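Local coordinates for Lys-gingipain W83 (Porphyromonas gingivalis, PDB 3KM5), which cleaves proteins after lysine as a secreted cysteine protease and possible virulence factor, and carries adhesin domains, haemolytic in vitro, one being the calcium-binding K2 domain described here, at residues I99-F113 / R145-A157. Sequence-based numbering, arbitrary orientation. Where two conformers were deposited one is given.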
# COMPACT_ATOMS: atom_id res chain seq x y z
N ILE A 99 0.84 -11.10 -8.94
CA ILE A 99 0.09 -11.02 -10.17
C ILE A 99 -0.89 -12.18 -10.33
O ILE A 99 -0.64 -13.31 -9.88
CB ILE A 99 1.03 -10.93 -11.42
CG1 ILE A 99 1.76 -12.28 -11.66
CG2 ILE A 99 1.98 -9.72 -11.31
CD1 ILE A 99 1.04 -13.28 -12.65
N SER A 100 -2.00 -11.86 -10.99
CA SER A 100 -2.93 -12.88 -11.47
C SER A 100 -3.05 -12.76 -12.97
O SER A 100 -2.93 -11.66 -13.53
CB SER A 100 -4.30 -12.66 -10.85
OG SER A 100 -5.29 -13.43 -11.54
N LYS A 101 -3.24 -13.90 -13.62
CA LYS A 101 -3.41 -13.99 -15.08
C LYS A 101 -4.87 -14.29 -15.41
O LYS A 101 -5.23 -14.41 -16.59
CB LYS A 101 -2.51 -15.09 -15.66
CG LYS A 101 -1.04 -14.91 -15.37
CD LYS A 101 -0.23 -16.08 -15.91
CE LYS A 101 1.25 -15.83 -15.75
NZ LYS A 101 2.02 -17.02 -16.21
N THR A 102 -5.71 -14.37 -14.39
CA THR A 102 -7.08 -14.89 -14.57
C THR A 102 -8.12 -14.00 -13.87
O THR A 102 -8.68 -13.13 -14.51
CB THR A 102 -7.19 -16.36 -14.13
OG1 THR A 102 -6.79 -16.52 -12.77
CG2 THR A 102 -6.31 -17.25 -15.03
N GLY A 103 -8.33 -14.24 -12.57
CA GLY A 103 -9.33 -13.54 -11.79
C GLY A 103 -8.76 -12.79 -10.61
O GLY A 103 -7.55 -12.48 -10.54
N THR A 104 -9.64 -12.46 -9.69
CA THR A 104 -9.29 -11.58 -8.57
C THR A 104 -9.44 -12.27 -7.20
O THR A 104 -9.35 -11.62 -6.16
CB THR A 104 -10.10 -10.24 -8.61
OG1 THR A 104 -11.50 -10.52 -8.53
CG2 THR A 104 -9.81 -9.40 -9.90
N ASN A 105 -9.66 -13.58 -7.19
CA ASN A 105 -9.63 -14.32 -5.96
C ASN A 105 -8.19 -14.36 -5.45
O ASN A 105 -7.27 -14.36 -6.23
CB ASN A 105 -10.14 -15.73 -6.20
CG ASN A 105 -11.58 -15.77 -6.59
OD1 ASN A 105 -12.37 -14.90 -6.21
ND2 ASN A 105 -11.95 -16.81 -7.34
N ALA A 106 -8.01 -14.42 -4.13
CA ALA A 106 -6.67 -14.44 -3.56
C ALA A 106 -5.83 -15.56 -4.17
O ALA A 106 -4.67 -15.37 -4.49
CB ALA A 106 -6.75 -14.58 -2.06
N GLY A 107 -6.45 -16.71 -4.42
CA GLY A 107 -5.71 -17.86 -4.95
C GLY A 107 -5.28 -17.73 -6.40
O GLY A 107 -4.52 -18.55 -6.90
N ASP A 108 -5.76 -16.69 -7.08
CA ASP A 108 -5.37 -16.47 -8.46
C ASP A 108 -4.02 -15.75 -8.52
O ASP A 108 -3.46 -15.64 -9.60
CB ASP A 108 -6.42 -15.62 -9.20
CG ASP A 108 -7.77 -16.32 -9.34
OD1 ASP A 108 -7.80 -17.56 -9.31
OD2 ASP A 108 -8.79 -15.62 -9.42
N PHE A 109 -3.53 -15.25 -7.37
CA PHE A 109 -2.29 -14.47 -7.34
C PHE A 109 -1.05 -15.30 -6.95
O PHE A 109 -1.09 -16.26 -6.16
CB PHE A 109 -2.45 -13.30 -6.36
CG PHE A 109 -3.40 -12.26 -6.86
CD1 PHE A 109 -2.96 -11.26 -7.66
CD2 PHE A 109 -4.76 -12.36 -6.60
CE1 PHE A 109 -3.85 -10.31 -8.20
CE2 PHE A 109 -5.64 -11.42 -7.09
CZ PHE A 109 -5.18 -10.41 -7.92
N THR A 110 0.06 -14.91 -7.54
CA THR A 110 1.37 -15.45 -7.17
C THR A 110 2.36 -14.29 -6.96
O THR A 110 2.31 -13.24 -7.63
CB THR A 110 1.90 -16.46 -8.20
OG1 THR A 110 2.13 -15.80 -9.44
CG2 THR A 110 0.91 -17.62 -8.38
N VAL A 111 3.23 -14.48 -5.98
CA VAL A 111 4.18 -13.44 -5.57
C VAL A 111 5.22 -13.27 -6.66
O VAL A 111 5.77 -14.28 -7.17
CB VAL A 111 4.91 -13.82 -4.25
CG1 VAL A 111 5.95 -12.79 -3.88
CG2 VAL A 111 3.95 -13.98 -3.10
N VAL A 112 5.48 -12.03 -7.08
CA VAL A 112 6.56 -11.73 -7.98
C VAL A 112 7.66 -10.89 -7.31
O VAL A 112 8.75 -10.78 -7.87
CB VAL A 112 6.07 -10.99 -9.27
CG1 VAL A 112 5.11 -11.87 -10.03
CG2 VAL A 112 5.44 -9.66 -9.01
N PHE A 113 7.38 -10.28 -6.16
CA PHE A 113 8.36 -9.49 -5.39
C PHE A 113 7.85 -9.40 -3.97
O PHE A 113 6.67 -9.20 -3.79
CB PHE A 113 8.53 -8.07 -5.96
CG PHE A 113 9.30 -7.16 -5.03
CD1 PHE A 113 10.62 -7.42 -4.75
CD2 PHE A 113 8.66 -6.11 -4.37
CE1 PHE A 113 11.32 -6.63 -3.82
CE2 PHE A 113 9.37 -5.29 -3.50
CZ PHE A 113 10.68 -5.56 -3.22
N ARG A 145 10.43 1.49 -6.02
CA ARG A 145 10.60 0.12 -6.47
C ARG A 145 10.11 -0.04 -7.88
O ARG A 145 9.16 0.63 -8.24
CB ARG A 145 9.80 -0.84 -5.57
CG ARG A 145 10.31 -0.94 -4.14
CD ARG A 145 11.64 -1.65 -4.06
NE ARG A 145 12.19 -1.73 -2.70
CZ ARG A 145 13.19 -1.00 -2.22
NH1 ARG A 145 13.76 -0.03 -2.92
NH2 ARG A 145 13.62 -1.20 -0.99
N THR A 146 10.75 -0.90 -8.66
CA THR A 146 10.35 -1.23 -10.02
C THR A 146 10.37 -2.76 -10.12
O THR A 146 11.42 -3.39 -9.92
CB THR A 146 11.35 -0.58 -11.03
OG1 THR A 146 11.37 0.83 -10.87
CG2 THR A 146 10.96 -0.90 -12.46
N VAL A 147 9.21 -3.33 -10.45
CA VAL A 147 9.01 -4.76 -10.41
C VAL A 147 8.59 -5.25 -11.78
O VAL A 147 7.66 -4.71 -12.40
CB VAL A 147 7.95 -5.11 -9.37
CG1 VAL A 147 7.58 -6.60 -9.41
CG2 VAL A 147 8.48 -4.74 -7.99
N ASP A 148 9.29 -6.26 -12.28
CA ASP A 148 9.00 -6.87 -13.57
C ASP A 148 7.68 -7.67 -13.47
O ASP A 148 7.48 -8.38 -12.51
CB ASP A 148 10.11 -7.86 -13.96
CG ASP A 148 11.48 -7.24 -14.16
OD1 ASP A 148 11.61 -6.01 -14.26
OD2 ASP A 148 12.43 -8.04 -14.26
N LEU A 149 6.80 -7.53 -14.47
CA LEU A 149 5.55 -8.29 -14.49
C LEU A 149 5.61 -9.40 -15.54
O LEU A 149 5.96 -9.13 -16.69
CB LEU A 149 4.36 -7.38 -14.75
CG LEU A 149 4.22 -6.20 -13.78
CD1 LEU A 149 3.11 -5.27 -14.25
CD2 LEU A 149 3.94 -6.69 -12.41
N PRO A 150 5.35 -10.65 -15.13
CA PRO A 150 5.39 -11.78 -16.08
C PRO A 150 4.41 -11.59 -17.20
O PRO A 150 3.38 -10.93 -17.06
CB PRO A 150 4.96 -12.97 -15.22
CG PRO A 150 5.19 -12.56 -13.81
CD PRO A 150 5.08 -11.09 -13.76
N ALA A 151 4.75 -12.16 -18.34
CA ALA A 151 3.85 -12.15 -19.47
C ALA A 151 2.51 -12.75 -19.08
O ALA A 151 2.44 -13.77 -18.42
CB ALA A 151 4.46 -12.98 -20.59
N GLY A 152 1.45 -12.13 -19.52
CA GLY A 152 0.10 -12.59 -19.18
C GLY A 152 -0.51 -11.92 -17.94
O GLY A 152 -1.68 -12.12 -17.64
N THR A 153 0.26 -11.10 -17.22
CA THR A 153 -0.28 -10.40 -16.05
C THR A 153 -1.54 -9.64 -16.45
O THR A 153 -1.54 -8.85 -17.39
CB THR A 153 0.75 -9.43 -15.48
OG1 THR A 153 1.85 -10.16 -14.91
CG2 THR A 153 0.12 -8.50 -14.41
N LYS A 154 -2.62 -9.86 -15.69
CA LYS A 154 -3.89 -9.19 -15.88
C LYS A 154 -4.24 -8.26 -14.69
O LYS A 154 -4.77 -7.18 -14.87
CB LYS A 154 -4.98 -10.23 -16.06
CG LYS A 154 -6.40 -9.71 -16.22
CD LYS A 154 -7.31 -10.85 -16.70
CE LYS A 154 -8.75 -10.46 -16.82
NZ LYS A 154 -9.58 -11.70 -16.87
N TYR A 155 -3.96 -8.73 -13.48
CA TYR A 155 -4.17 -7.93 -12.27
C TYR A 155 -2.90 -7.94 -11.46
O TYR A 155 -2.21 -8.96 -11.39
CB TYR A 155 -5.32 -8.48 -11.42
CG TYR A 155 -6.66 -8.59 -12.12
CD1 TYR A 155 -7.48 -7.47 -12.29
CD2 TYR A 155 -7.11 -9.81 -12.62
CE1 TYR A 155 -8.71 -7.57 -12.90
CE2 TYR A 155 -8.35 -9.90 -13.26
CZ TYR A 155 -9.13 -8.79 -13.40
OH TYR A 155 -10.36 -8.95 -14.04
N VAL A 156 -2.62 -6.80 -10.84
CA VAL A 156 -1.50 -6.64 -9.94
C VAL A 156 -2.07 -6.36 -8.55
O VAL A 156 -2.96 -5.53 -8.40
CB VAL A 156 -0.59 -5.50 -10.41
CG1 VAL A 156 0.51 -5.20 -9.35
CG2 VAL A 156 0.04 -5.81 -11.77
N ALA A 157 -1.58 -7.08 -7.56
CA ALA A 157 -2.01 -6.89 -6.18
C ALA A 157 -0.84 -6.51 -5.30
O ALA A 157 0.28 -6.98 -5.51
CB ALA A 157 -2.63 -8.20 -5.64
O HOH W 1 -4.29 -12.55 -18.70
O HOH W 2 4.06 -15.99 -17.60
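A classic beta bulge ends the antiparallel pairing of strands 95-100 and 155-161 in the jelly roll of this cleaved adhesin domain: Lys154 and Tyr155 both face Ser100. Ser100 O takes two backbone donors, Lys154 N at 2.8 Å in the carbonyl plane and Tyr155 N tilted 28° from it, while Ser100 N returns a nearly straight bond to Tyr155 O. Beyond the bulge, residues 102-104 border the Tyr155 ring along an edge and over one face. Thr104 CG2 sits over the ring centre, 3.5 Å from the centroid and 7° off the normal, a CH-pi contact, and Lys154 CG covers the opposite face. Two residues on along the same strand, Ala157 CB lies over a face of the Phe109 ring, 3.5 Å from Phe109 CE1.

On the face of the sheet that carries Ile99 and Val156, Ile99 packs against the connecting loop: Ile99 CG2 lies 3.6 Å from Thr153 OG1, a hydroxyl that donates to Pro150 O, and 3.8 Å from Leu149 CD2. Val112 bridges two partners, CG1 against Pro150 and CG2 against Val147 CG1. The Val147 methyls also meet Phe113 CB, joining this sheet to strand 143-148 of the other.

The Lys154 chain leaves with CG opposite the backbone N (chi1 178°) and stays extended, which carries Lys154 NZ to Thr102 O, 2.9 Å away; the same oxygen lies in the Tyr155 ring plane, 3.5 Å from Tyr155 CE2.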